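Long-range contacts in gram-positive cocci surface proteins LPxTG domain-containing protein (Streptococcus pneumoniae, PDB 3NZ3), which probably binds mucin through this surface domain, part of a longer pneumococcal protein predicted to be attached to the cell-wall peptidoglycan for adhesion: residues 16-21 against 47-52; 20-25 against 98-103; 24-29 against 87-92; 43-48 against 68-73; 82-87 against 105-110. All coordinates share one frame; numbering follows the deposited sequence.

How the contacts relate
The five contacts run along an elongated, all-strand domain, with the centres of contacts 1 and 5 about 40 Å apart on opposite sides of the chain's centre. Strand 14-30 pairs with 39-53 in contact 1 and with 101-107 in contact 2, whereas contacts 3 and 4 join this larger sheet to the small sheet of 68-74 and 88-94. Centres of contacts 2 and 4 are about 8 Å apart, and contact 4 is nested within the loops that contacts 2 and 3 close. Contact 5 opens after contacts 1 and 4 have closed and crosses contacts 2 and 3 along the chain. Strand 14-30 thus runs through three of the five contacts and borders strands used by the others.

Contact 1: 16-21 against 47-52; sequences STETKT and LSRTKT
E18 OE1 is gripped by two nitrogens of R49, NE and NH2, each 2.9 Å from E18 OE1, in a salt bridge. The oxygen lies in the guanidinium plane, at its edge, but the carboxylate is turned 51° to that plane; NH2 meets OE1 on its syn side and NE from above the carboxylate, both on the same face. With CG anti to its backbone N (chi1 -173°) and the chain extended, E18 lies alongside R49, pointing the same way. Beneath them strands 16-21 and 47-52 pair antiparallel: S16 with K51, E18 with R49 and K20 with L47 are hydrogen-bonded pairs, as in K51 N to S16 O at 2.8 Å. On the other face, T19 CG2 packs against S48 CB at 3.7 Å. A water joins S16 OG to K51 O, while K20 NZ turns to S96 O. R49 also makes a cation-pi contact with Y62. The charges therefore meet across a hydrogen-bonded antiparallel pair beside an aromatic, and would partly neutralise each other.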
# COMPACT_ATOMS: atom_id res chain seq x y z
N SER A 16 17.33 -20.25 -1.38
CA SER A 16 17.03 -19.17 -0.46
C SER A 16 15.80 -18.45 -0.98
O SER A 16 15.30 -18.78 -2.07
CB SER A 16 18.22 -18.21 -0.33
OG SER A 16 18.58 -17.66 -1.58
N THR A 17 15.33 -17.47 -0.22
CA THR A 17 14.14 -16.73 -0.57
C THR A 17 14.46 -15.24 -0.58
O THR A 17 15.13 -14.74 0.32
CB THR A 17 13.00 -17.02 0.43
OG1 THR A 17 12.86 -18.43 0.58
CG2 THR A 17 11.68 -16.41 -0.02
N GLU A 18 14.00 -14.55 -1.62
CA GLU A 18 14.05 -13.10 -1.66
C GLU A 18 12.67 -12.55 -1.35
O GLU A 18 11.66 -13.06 -1.84
CB GLU A 18 14.52 -12.59 -3.03
CG GLU A 18 14.77 -11.08 -3.08
CD GLU A 18 15.20 -10.57 -4.46
OE1 GLU A 18 15.39 -11.40 -5.39
OE2 GLU A 18 15.33 -9.33 -4.61
N THR A 19 12.62 -11.51 -0.52
CA THR A 19 11.35 -10.83 -0.23
C THR A 19 11.50 -9.33 -0.38
O THR A 19 12.59 -8.77 -0.17
CB THR A 19 10.83 -11.11 1.20
OG1 THR A 19 11.81 -10.69 2.15
CG2 THR A 19 10.53 -12.60 1.38
N LYS A 20 10.41 -8.68 -0.76
CA LYS A 20 10.36 -7.22 -0.79
C LYS A 20 8.97 -6.75 -0.39
O LYS A 20 7.98 -7.46 -0.59
CB LYS A 20 10.76 -6.68 -2.16
CG LYS A 20 9.83 -7.00 -3.30
CD LYS A 20 10.34 -6.29 -4.55
CE LYS A 20 9.45 -6.54 -5.74
NZ LYS A 20 9.95 -5.77 -6.92
N THR A 21 8.90 -5.56 0.19
CA THR A 21 7.65 -5.00 0.69
C THR A 21 7.26 -3.79 -0.15
O THR A 21 8.08 -2.91 -0.44
CB THR A 21 7.74 -4.64 2.18
OG1 THR A 21 8.17 -5.79 2.92
CG2 THR A 21 6.39 -4.16 2.73
N LEU A 47 6.03 -9.56 -0.79
CA LEU A 47 6.09 -10.58 -1.83
C LEU A 47 7.38 -11.37 -1.72
O LEU A 47 8.35 -10.89 -1.12
CB LEU A 47 5.97 -9.95 -3.22
CG LEU A 47 4.76 -9.02 -3.42
CD1 LEU A 47 4.75 -8.48 -4.82
CD2 LEU A 47 3.45 -9.75 -3.12
N SER A 48 7.40 -12.57 -2.30
CA SER A 48 8.58 -13.43 -2.22
C SER A 48 8.81 -14.21 -3.51
O SER A 48 7.89 -14.44 -4.29
CB SER A 48 8.46 -14.41 -1.06
OG SER A 48 7.57 -15.47 -1.38
N ARG A 49 10.06 -14.61 -3.71
CA ARG A 49 10.40 -15.54 -4.78
C ARG A 49 11.56 -16.43 -4.34
O ARG A 49 12.37 -16.03 -3.49
CB ARG A 49 10.73 -14.80 -6.09
CG ARG A 49 12.01 -13.97 -6.04
CD ARG A 49 12.40 -13.46 -7.42
NE ARG A 49 13.54 -12.55 -7.35
CZ ARG A 49 14.12 -11.98 -8.40
NH1 ARG A 49 13.66 -12.20 -9.63
NH2 ARG A 49 15.16 -11.17 -8.23
N THR A 50 11.63 -17.64 -4.91
CA THR A 50 12.72 -18.56 -4.58
C THR A 50 13.95 -18.22 -5.42
O THR A 50 13.83 -17.80 -6.57
CB THR A 50 12.30 -20.03 -4.78
OG1 THR A 50 11.04 -20.24 -4.13
CG2 THR A 50 13.31 -20.97 -4.15
N LYS A 51 15.12 -18.36 -4.81
CA LYS A 51 16.40 -18.17 -5.48
C LYS A 51 17.15 -19.49 -5.38
O LYS A 51 17.30 -20.04 -4.29
CB LYS A 51 17.21 -17.06 -4.80
CG LYS A 51 18.59 -16.79 -5.43
CD LYS A 51 19.50 -16.05 -4.46
CE LYS A 51 20.80 -15.61 -5.12
NZ LYS A 51 21.55 -14.68 -4.24
N THR A 52 17.60 -19.99 -6.52
CA THR A 52 18.36 -21.24 -6.57
C THR A 52 19.71 -20.94 -7.19
O THR A 52 19.79 -20.32 -8.25
CB THR A 52 17.62 -22.32 -7.39
OG1 THR A 52 16.29 -22.48 -6.88
CG2 THR A 52 18.34 -23.66 -7.31
O HOH W 1 20.18 -19.37 -3.09

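Contact 2: 20-25 against 98-103; sequences KTITRI and SSDKEI. With SO4 (sulfate ion), chain C.
Parallel strand pairing near the middle of the domain joins the start of the final strand, 101-107, to the first, 14-30, with the loop 98-100 leading into it. First and last strands are adjacent and parallel, as in the beta-grasp fold of the ubiquitin clan, with which the sequence family is grouped. R24 pairs with K101 and I25 with E102. The backbone bonds step between the strands: K101 N to T23 O at 3.0 Å, I25 N to K101 O at 2.8 Å, and I103 N to I25 O at 2.8 Å. Just before the strand begins, D100 continues the pairing with its side chain: D100 OD1 takes T23 N at 2.8 Å, nearly straight at the hydrogen (169°), although the N-H comes from above the carboxylate plane. A water links that OD1 with T21 O and T23 OG1, so the oxygen has more than one donor. On the inner face, I103 CD1 packs against R24 CD at 3.7 Å, while R24 NE turns to Q43 OE1. I22 CG2 meets S99 O at 3.6 Å, and I22 also touches V94. A sulfate, probably from the crystallisation liquor, is held between S99 N and K101 NZ: the chain of K101 bends at chi2 and again at chi4 (59°), and K101 NZ donates to sulfate O2 at 3.1 Å.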
# COMPACT_ATOMS: atom_id res chain seq x y z
N LYS A 20 10.41 -8.68 -0.76
CA LYS A 20 10.36 -7.22 -0.79
C LYS A 20 8.97 -6.75 -0.39
O LYS A 20 7.98 -7.46 -0.59
CB LYS A 20 10.76 -6.68 -2.16
CG LYS A 20 9.83 -7.00 -3.30
CD LYS A 20 10.34 -6.29 -4.55
CE LYS A 20 9.45 -6.54 -5.74
NZ LYS A 20 9.95 -5.77 -6.92
N THR A 21 8.90 -5.56 0.19
CA THR A 21 7.65 -5.00 0.69
C THR A 21 7.26 -3.79 -0.15
O THR A 21 8.08 -2.91 -0.44
CB THR A 21 7.74 -4.64 2.18
OG1 THR A 21 8.17 -5.79 2.92
CG2 THR A 21 6.39 -4.16 2.73
N ILE A 22 5.99 -3.78 -0.58
CA ILE A 22 5.40 -2.68 -1.33
C ILE A 22 4.23 -2.17 -0.50
O ILE A 22 3.37 -2.95 -0.08
CB ILE A 22 4.93 -3.14 -2.73
CG1 ILE A 22 6.09 -3.84 -3.47
CG2 ILE A 22 4.44 -1.95 -3.55
CD1 ILE A 22 5.66 -4.69 -4.64
N THR A 23 4.20 -0.86 -0.26
CA THR A 23 3.30 -0.28 0.73
C THR A 23 2.42 0.85 0.16
O THR A 23 2.90 1.70 -0.59
CB THR A 23 4.09 0.24 1.96
OG1 THR A 23 4.97 -0.79 2.44
CG2 THR A 23 3.15 0.65 3.09
N ARG A 24 1.14 0.82 0.53
CA ARG A 24 0.26 1.95 0.29
C ARG A 24 -0.07 2.65 1.60
O ARG A 24 -0.48 2.02 2.58
CB ARG A 24 -1.03 1.52 -0.42
CG ARG A 24 -1.99 2.70 -0.68
CD ARG A 24 -3.12 2.31 -1.63
NE ARG A 24 -4.12 1.47 -0.98
CZ ARG A 24 -5.20 0.99 -1.59
NH1 ARG A 24 -5.44 1.27 -2.87
NH2 ARG A 24 -6.06 0.23 -0.91
N ILE A 25 0.12 3.96 1.60
CA ILE A 25 -0.28 4.78 2.74
C ILE A 25 -1.44 5.68 2.36
O ILE A 25 -1.42 6.34 1.31
CB ILE A 25 0.90 5.62 3.29
CG1 ILE A 25 2.04 4.69 3.72
CG2 ILE A 25 0.44 6.49 4.47
CD1 ILE A 25 3.36 5.40 4.02
N SER A 98 4.64 -3.45 -8.96
CA SER A 98 3.95 -2.34 -8.28
C SER A 98 4.94 -1.42 -7.55
O SER A 98 5.96 -1.88 -7.02
CB SER A 98 2.90 -2.86 -7.30
OG SER A 98 1.96 -3.71 -7.93
N SER A 99 4.64 -0.13 -7.54
CA SER A 99 5.39 0.84 -6.73
C SER A 99 4.59 1.21 -5.48
O SER A 99 3.38 0.99 -5.43
CB SER A 99 5.73 2.09 -7.55
OG SER A 99 4.69 3.06 -7.49
N ASP A 100 5.28 1.75 -4.48
CA ASP A 100 4.62 2.28 -3.28
C ASP A 100 3.63 3.36 -3.70
O ASP A 100 3.85 4.05 -4.70
CB ASP A 100 5.64 2.88 -2.31
CG ASP A 100 6.56 1.84 -1.70
OD1 ASP A 100 6.19 0.64 -1.63
OD2 ASP A 100 7.66 2.22 -1.26
N LYS A 101 2.54 3.48 -2.95
CA LYS A 101 1.53 4.49 -3.26
C LYS A 101 1.17 5.28 -2.01
O LYS A 101 1.24 4.78 -0.88
CB LYS A 101 0.27 3.85 -3.85
CG LYS A 101 0.43 3.22 -5.22
CD LYS A 101 0.39 4.24 -6.36
CE LYS A 101 0.43 3.55 -7.72
NZ LYS A 101 -0.72 2.60 -7.94
N GLU A 102 0.80 6.54 -2.23
CA GLU A 102 0.25 7.40 -1.19
C GLU A 102 -1.04 8.00 -1.72
O GLU A 102 -1.08 8.48 -2.86
CB GLU A 102 1.24 8.49 -0.79
CG GLU A 102 2.39 8.00 0.08
CD GLU A 102 3.40 9.09 0.40
OE1 GLU A 102 3.00 10.26 0.55
OE2 GLU A 102 4.60 8.76 0.52
N ILE A 103 -2.09 7.92 -0.92
CA ILE A 103 -3.38 8.49 -1.28
C ILE A 103 -3.79 9.46 -0.17
O ILE A 103 -3.63 9.16 1.01
CB ILE A 103 -4.45 7.38 -1.48
CG1 ILE A 103 -4.06 6.50 -2.68
CG2 ILE A 103 -5.85 7.98 -1.68
CD1 ILE A 103 -4.95 5.29 -2.89
S SO4 C . 1.35 0.91 -10.58
O1 SO4 C . 2.55 0.68 -9.78
O2 SO4 C . 0.19 0.37 -9.89
O3 SO4 C . 1.17 2.35 -10.79
O4 SO4 C . 1.47 0.25 -11.88
O HOH W 2 7.37 -0.50 1.06
O HOH W 3 8.75 -0.43 -2.30

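Contact 3: 24-29 against 87-92; sequences RIIHYV and PTVESQ
V89 is the first residue of 87-92 to meet the other strand, its two methyls dividing the work. V89 CG1 lies 3.5 Å above the plane of the R24 guanidinium, over its centre, and also touches I26 CD1 at 3.8 Å; V89 CG2 rests against I26 CG2 at 3.9 Å. V89 has CG1 anti to its backbone N (chi1 173°), which sets that methyl over the arginine. E90 follows with its backbone: E90 O accepts from both R24 NH1 (2.9 Å) and R24 NH2 (3.0 Å), an end-on grip on one atom at the guanidinium edge. NH1 arrives nearly in line with the carbonyl bond and NH2 from above its plane. At Q92, a water bridges R24 NH1 and Q92 OE1, and Q92 CB lies 4.0 Å from R24 NH1. The buried charge thus has one face under a methyl and its edge held by oxygens. Strand 88-94 lies across from 14-30, not paired with it, while I103 of 101-107 touches V89 and W70 and V73 of 68-74 pack on R24 and I26.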
# COMPACT_ATOMS: atom_id res chain seq x y z
N ARG A 24 1.14 0.82 0.53
CA ARG A 24 0.26 1.95 0.29
C ARG A 24 -0.07 2.65 1.60
O ARG A 24 -0.48 2.02 2.58
CB ARG A 24 -1.03 1.52 -0.42
CG ARG A 24 -1.99 2.70 -0.68
CD ARG A 24 -3.12 2.31 -1.63
NE ARG A 24 -4.12 1.47 -0.98
CZ ARG A 24 -5.20 0.99 -1.59
NH1 ARG A 24 -5.44 1.27 -2.87
NH2 ARG A 24 -6.06 0.23 -0.91
N ILE A 25 0.12 3.96 1.60
CA ILE A 25 -0.28 4.78 2.74
C ILE A 25 -1.44 5.68 2.36
O ILE A 25 -1.42 6.34 1.31
CB ILE A 25 0.90 5.62 3.29
CG1 ILE A 25 2.04 4.69 3.72
CG2 ILE A 25 0.44 6.49 4.47
CD1 ILE A 25 3.36 5.40 4.02
N ILE A 26 -2.46 5.71 3.21
CA ILE A 26 -3.57 6.62 3.03
C ILE A 26 -3.50 7.69 4.11
O ILE A 26 -3.41 7.37 5.30
CB ILE A 26 -4.94 5.90 3.06
CG1 ILE A 26 -4.89 4.65 2.17
CG2 ILE A 26 -6.07 6.86 2.62
CD1 ILE A 26 -6.06 3.70 2.35
N HIS A 27 -3.49 8.95 3.69
CA HIS A 27 -3.53 10.10 4.60
C HIS A 27 -4.92 10.70 4.58
O HIS A 27 -5.62 10.65 3.56
CB HIS A 27 -2.54 11.19 4.18
CG HIS A 27 -1.13 10.73 4.05
ND1 HIS A 27 -0.34 10.40 5.14
CD2 HIS A 27 -0.34 10.58 2.96
CE1 HIS A 27 0.86 10.05 4.72
NE2 HIS A 27 0.89 10.15 3.40
N TYR A 28 -5.31 11.30 5.71
CA TYR A 28 -6.62 11.94 5.86
C TYR A 28 -6.38 13.35 6.37
O TYR A 28 -5.92 13.54 7.50
CB TYR A 28 -7.49 11.16 6.84
CG TYR A 28 -7.75 9.73 6.42
CD1 TYR A 28 -6.88 8.70 6.80
CD2 TYR A 28 -8.85 9.40 5.63
CE1 TYR A 28 -7.11 7.38 6.40
CE2 TYR A 28 -9.09 8.09 5.23
CZ TYR A 28 -8.21 7.08 5.62
OH TYR A 28 -8.45 5.78 5.23
N VAL A 29 -6.68 14.35 5.53
CA VAL A 29 -6.35 15.74 5.87
C VAL A 29 -7.53 16.70 5.71
O VAL A 29 -8.50 16.43 5.00
CB VAL A 29 -5.13 16.28 5.06
CG1 VAL A 29 -3.90 15.37 5.22
CG2 VAL A 29 -5.47 16.46 3.58
N PRO A 87 -14.95 8.69 -0.64
CA PRO A 87 -15.66 7.93 0.40
C PRO A 87 -14.99 6.59 0.73
O PRO A 87 -15.06 6.12 1.86
CB PRO A 87 -17.05 7.70 -0.22
CG PRO A 87 -16.88 7.92 -1.67
CD PRO A 87 -15.80 8.94 -1.81
N THR A 88 -14.33 6.00 -0.26
CA THR A 88 -13.61 4.74 -0.05
C THR A 88 -12.42 4.62 -0.99
O THR A 88 -12.52 4.94 -2.18
CB THR A 88 -14.56 3.51 -0.16
OG1 THR A 88 -13.82 2.31 0.10
CG2 THR A 88 -15.20 3.42 -1.54
N VAL A 89 -11.29 4.18 -0.44
CA VAL A 89 -10.10 3.88 -1.22
C VAL A 89 -10.20 2.41 -1.66
O VAL A 89 -10.30 1.52 -0.81
CB VAL A 89 -8.80 4.16 -0.41
CG1 VAL A 89 -7.56 3.70 -1.17
CG2 VAL A 89 -8.69 5.66 -0.08
N GLU A 90 -10.19 2.18 -2.97
CA GLU A 90 -10.44 0.85 -3.54
C GLU A 90 -9.30 -0.13 -3.25
O GLU A 90 -8.16 0.28 -3.08
CB GLU A 90 -10.64 0.94 -5.06
CG GLU A 90 -11.77 1.87 -5.52
CD GLU A 90 -13.15 1.39 -5.11
OE1 GLU A 90 -13.42 0.17 -5.18
OE2 GLU A 90 -13.99 2.24 -4.73
N SER A 91 -9.63 -1.42 -3.18
CA SER A 91 -8.61 -2.47 -3.09
C SER A 91 -7.80 -2.48 -4.39
O SER A 91 -8.31 -2.09 -5.44
CB SER A 91 -9.23 -3.84 -2.82
OG SER A 91 -9.96 -4.30 -3.94
N GLN A 92 -6.54 -2.89 -4.31
CA GLN A 92 -5.67 -2.91 -5.49
C GLN A 92 -4.73 -4.11 -5.47
O GLN A 92 -4.11 -4.39 -4.45
CB GLN A 92 -4.84 -1.62 -5.58
CG GLN A 92 -4.11 -1.44 -6.92
CD GLN A 92 -2.82 -0.64 -6.79
OE1 GLN A 92 -2.85 0.58 -6.60
NE2 GLN A 92 -1.68 -1.32 -6.92
O HOH W 4 -3.87 2.43 -4.96

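Contact 4: 43-48 against 68-73; sequences QPVTLS and GNWDEV
Q43 crosses W70 obliquely, the amide and indole planes 20° apart, with Q43 CB 3.7 Å from W70 CD1 and Q43 OE1 3.5 Å from W70 CB. Extended beyond CG (chi2 -176°), the side chain carries its amide to the next residue, where Q43 NE2 donates to D71 O at 3.0 Å and 166°, the acceptor lying in the amide plane. The same NE2 touches V73 CG2, the two side chains meeting tip to tip; with R24 as second partner, at OE1, the amide's flip is fixed. V45 flanks the indole: V45 CG2 lies 3.6 Å from W70 CD1, and V45 CG1 meets G68 CA at 3.9 Å, backbone being all that the glycine presents. L47 CD2 rests 3.7 Å from G68 N. W70 NE1 has a weak bond to I22 O on strand 14-30. Segments 43-48 and 68-70 run nearly antiparallel, 7.4 Å between their axes, wider than a paired sheet. This is the packing of two sheets face to face, the tryptophan between them, in keeping with the all-beta, Ig-like description of this domain.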
# COMPACT_ATOMS: atom_id res chain seq x y z
N GLN A 43 -0.52 0.06 4.60
CA GLN A 43 -0.82 -1.27 4.04
C GLN A 43 0.40 -1.91 3.38
O GLN A 43 0.60 -1.76 2.17
CB GLN A 43 -1.98 -1.19 3.04
CG GLN A 43 -3.24 -0.51 3.59
CD GLN A 43 -4.40 -0.55 2.61
OE1 GLN A 43 -4.32 -0.01 1.51
NE2 GLN A 43 -5.48 -1.18 3.03
N PRO A 44 1.23 -2.62 4.17
CA PRO A 44 2.42 -3.26 3.61
C PRO A 44 2.11 -4.64 3.04
O PRO A 44 1.40 -5.44 3.66
CB PRO A 44 3.36 -3.37 4.81
CG PRO A 44 2.44 -3.45 6.01
CD PRO A 44 1.14 -2.80 5.63
N VAL A 45 2.61 -4.91 1.84
CA VAL A 45 2.47 -6.23 1.24
C VAL A 45 3.87 -6.78 0.95
O VAL A 45 4.67 -6.12 0.28
CB VAL A 45 1.57 -6.20 -0.01
CG1 VAL A 45 1.71 -7.49 -0.83
CG2 VAL A 45 0.10 -5.99 0.41
N THR A 46 4.16 -7.97 1.47
CA THR A 46 5.48 -8.57 1.34
C THR A 46 5.45 -9.76 0.39
O THR A 46 4.89 -10.82 0.70
CB THR A 46 6.07 -8.94 2.73
OG1 THR A 46 6.20 -7.75 3.51
CG2 THR A 46 7.45 -9.61 2.61
N LEU A 47 6.03 -9.56 -0.79
CA LEU A 47 6.09 -10.58 -1.83
C LEU A 47 7.38 -11.37 -1.72
O LEU A 47 8.35 -10.89 -1.12
CB LEU A 47 5.97 -9.95 -3.22
CG LEU A 47 4.76 -9.02 -3.42
CD1 LEU A 47 4.75 -8.48 -4.82
CD2 LEU A 47 3.45 -9.75 -3.12
N SER A 48 7.40 -12.57 -2.30
CA SER A 48 8.58 -13.43 -2.22
C SER A 48 8.81 -14.21 -3.51
O SER A 48 7.89 -14.44 -4.29
CB SER A 48 8.46 -14.41 -1.06
OG SER A 48 7.57 -15.47 -1.38
N GLY A 68 -0.08 -9.91 -4.10
CA GLY A 68 -0.85 -9.48 -2.94
C GLY A 68 -1.96 -8.53 -3.32
O GLY A 68 -2.33 -8.39 -4.49
N ASN A 69 -2.48 -7.86 -2.30
CA ASN A 69 -3.63 -6.99 -2.45
C ASN A 69 -3.64 -5.98 -1.31
O ASN A 69 -3.49 -6.36 -0.14
CB ASN A 69 -4.91 -7.84 -2.41
CG ASN A 69 -6.14 -7.08 -2.85
OD1 ASN A 69 -6.97 -6.69 -2.03
ND2 ASN A 69 -6.28 -6.89 -4.17
N TRP A 70 -3.78 -4.70 -1.66
CA TRP A 70 -4.09 -3.67 -0.68
C TRP A 70 -5.61 -3.64 -0.53
O TRP A 70 -6.32 -3.45 -1.52
CB TRP A 70 -3.59 -2.29 -1.11
CG TRP A 70 -2.09 -2.17 -1.17
CD1 TRP A 70 -1.20 -2.69 -0.29
CD2 TRP A 70 -1.32 -1.44 -2.14
NE1 TRP A 70 0.08 -2.35 -0.65
CE2 TRP A 70 0.04 -1.58 -1.78
CE3 TRP A 70 -1.65 -0.68 -3.27
CZ2 TRP A 70 1.07 -1.01 -2.53
CZ3 TRP A 70 -0.62 -0.11 -4.02
CH2 TRP A 70 0.73 -0.28 -3.64
N ASP A 71 -6.10 -3.84 0.69
CA ASP A 71 -7.53 -3.92 0.93
C ASP A 71 -8.22 -2.57 0.75
O ASP A 71 -7.59 -1.51 0.92
CB ASP A 71 -7.82 -4.44 2.34
CG ASP A 71 -7.46 -5.90 2.51
OD1 ASP A 71 -7.40 -6.64 1.51
OD2 ASP A 71 -7.24 -6.30 3.67
N GLU A 72 -9.50 -2.62 0.42
CA GLU A 72 -10.35 -1.44 0.43
C GLU A 72 -10.35 -0.80 1.82
O GLU A 72 -10.36 -1.50 2.84
CB GLU A 72 -11.79 -1.80 0.02
CG GLU A 72 -12.77 -0.64 0.14
CD GLU A 72 -14.23 -1.00 -0.10
OE1 GLU A 72 -14.65 -2.13 0.23
OE2 GLU A 72 -14.98 -0.13 -0.61
N VAL A 73 -10.32 0.53 1.85
CA VAL A 73 -10.45 1.27 3.11
C VAL A 73 -11.53 2.34 2.99
O VAL A 73 -11.38 3.30 2.23
CB VAL A 73 -9.10 1.92 3.54
CG1 VAL A 73 -9.26 2.63 4.88
CG2 VAL A 73 -7.99 0.87 3.64

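Contact 5: 82-87 against 105-110; sequences KDPDIP and VRYDRL
K82 stretches over the backbone of D108 and R109. K82 CB and CG each lie 3.4 Å from D108 O, CD then passes to R109 O, and K82 CE lies 3.3 Å from R109 O. K82 NZ ends 4.1 Å from D108 OD2, too far for a salt bridge; a water joins the two, and K82 NZ also has a weak hydrogen bond with S111 OG. At the root of the residue, K82 N donates to D108 O at 2.8 Å. P84 covers one face of the Y107 ring in a CH-pi contact, P84 CB 3.9 Å from the Y107 centroid and offset toward the rim, and also touches V105 CG1. D85 has CG between its backbone N and carbonyl carbon (chi1 65°), and D85 OD1 takes R106 N at 2.9 Å from above the carboxylate plane. D85 N returns a bond to R106 O, so backbone and side chain pair with one residue; a water links D85 OD2 to R106 NH1. The 82-87 loop thus lies along the C-terminal end of strand 101-107, at the edge turned from strand 14-30, with which V105 and Y107 pair, while Y107 OH reaches G76 O in the preceding loop.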
# COMPACT_ATOMS: atom_id res chain seq x y z
N LYS A 82 -17.72 17.95 6.32
CA LYS A 82 -18.54 17.39 5.25
C LYS A 82 -18.06 15.97 4.95
O LYS A 82 -17.04 15.52 5.50
CB LYS A 82 -18.41 18.24 3.98
CG LYS A 82 -18.80 19.72 4.13
CD LYS A 82 -18.41 20.46 2.86
CE LYS A 82 -18.69 21.95 2.93
NZ LYS A 82 -18.55 22.56 1.57
N ASP A 83 -18.78 15.25 4.08
CA ASP A 83 -18.36 13.93 3.64
C ASP A 83 -17.04 14.05 2.88
O ASP A 83 -16.85 15.02 2.15
CB ASP A 83 -19.41 13.30 2.71
CG ASP A 83 -20.68 12.90 3.44
OD1 ASP A 83 -20.70 12.84 4.69
OD2 ASP A 83 -21.68 12.63 2.73
N PRO A 84 -16.13 13.07 3.05
CA PRO A 84 -14.83 13.13 2.36
C PRO A 84 -14.95 13.14 0.84
O PRO A 84 -15.94 12.62 0.30
CB PRO A 84 -14.13 11.84 2.82
CG PRO A 84 -15.23 10.94 3.28
CD PRO A 84 -16.26 11.85 3.87
N ASP A 85 -13.97 13.72 0.15
CA ASP A 85 -13.95 13.71 -1.32
C ASP A 85 -13.86 12.29 -1.90
O ASP A 85 -14.38 12.01 -2.99
CB ASP A 85 -12.85 14.64 -1.88
CG ASP A 85 -11.43 14.18 -1.54
OD1 ASP A 85 -11.23 13.31 -0.66
OD2 ASP A 85 -10.48 14.72 -2.16
N ILE A 86 -13.19 11.41 -1.16
CA ILE A 86 -13.05 10.00 -1.52
C ILE A 86 -13.70 9.16 -0.41
O ILE A 86 -13.10 8.96 0.65
CB ILE A 86 -11.56 9.61 -1.74
CG1 ILE A 86 -10.94 10.51 -2.82
CG2 ILE A 86 -11.42 8.11 -2.11
CD1 ILE A 86 -9.42 10.50 -2.87
N PRO A 87 -14.95 8.69 -0.64
CA PRO A 87 -15.66 7.93 0.40
C PRO A 87 -14.99 6.59 0.73
O PRO A 87 -15.06 6.12 1.86
CB PRO A 87 -17.05 7.70 -0.22
CG PRO A 87 -16.88 7.92 -1.67
CD PRO A 87 -15.80 8.94 -1.81
N VAL A 105 -6.98 11.51 1.32
CA VAL A 105 -8.41 11.75 1.39
C VAL A 105 -8.59 13.11 2.07
O VAL A 105 -8.00 13.37 3.12
CB VAL A 105 -9.11 10.63 2.21
CG1 VAL A 105 -10.60 10.90 2.36
CG2 VAL A 105 -8.87 9.26 1.56
N ARG A 106 -9.40 13.97 1.46
CA ARG A 106 -9.57 15.35 1.94
C ARG A 106 -10.96 15.64 2.47
O ARG A 106 -11.97 15.36 1.81
CB ARG A 106 -9.19 16.35 0.85
CG ARG A 106 -7.69 16.44 0.61
CD ARG A 106 -7.33 17.31 -0.57
NE ARG A 106 -5.88 17.39 -0.72
CZ ARG A 106 -5.14 16.57 -1.47
NH1 ARG A 106 -5.72 15.58 -2.15
NH2 ARG A 106 -3.83 16.72 -1.53
N TYR A 107 -11.00 16.21 3.68
CA TYR A 107 -12.24 16.61 4.33
C TYR A 107 -12.32 18.13 4.40
O TYR A 107 -11.34 18.81 4.76
CB TYR A 107 -12.32 16.06 5.76
CG TYR A 107 -12.37 14.56 5.90
CD1 TYR A 107 -11.23 13.78 5.72
CD2 TYR A 107 -13.56 13.91 6.25
CE1 TYR A 107 -11.26 12.39 5.86
CE2 TYR A 107 -13.61 12.52 6.40
CZ TYR A 107 -12.45 11.77 6.20
OH TYR A 107 -12.49 10.40 6.34
N ASP A 108 -13.47 18.66 4.05
CA ASP A 108 -13.69 20.10 4.14
C ASP A 108 -14.68 20.34 5.28
O ASP A 108 -15.67 19.63 5.41
CB ASP A 108 -14.24 20.63 2.81
CG ASP A 108 -13.91 22.10 2.58
OD1 ASP A 108 -13.12 22.68 3.36
OD2 ASP A 108 -14.45 22.66 1.61
N ARG A 109 -14.38 21.34 6.11
CA ARG A 109 -15.26 21.68 7.24
C ARG A 109 -16.66 22.05 6.76
O ARG A 109 -16.83 22.53 5.64
CB ARG A 109 -14.65 22.80 8.10
CG ARG A 109 -14.40 24.11 7.36
CD ARG A 109 -13.88 25.18 8.32
NE ARG A 109 -14.18 26.52 7.82
CZ ARG A 109 -13.98 27.66 8.50
NH1 ARG A 109 -13.45 27.63 9.71
NH2 ARG A 109 -14.30 28.82 7.94
N LEU A 110 -17.65 21.82 7.61
CA LEU A 110 -19.04 22.15 7.31
C LEU A 110 -19.20 23.62 6.90
O LEU A 110 -18.45 24.49 7.35
CB LEU A 110 -19.95 21.84 8.51
CG LEU A 110 -20.19 20.36 8.85
CD1 LEU A 110 -20.98 20.23 10.14
CD2 LEU A 110 -20.90 19.63 7.70
O HOH W 5 -16.47 21.31 0.01
O HOH W 6 -15.27 17.30 2.30
O HOH W 7 -8.01 14.05 -2.15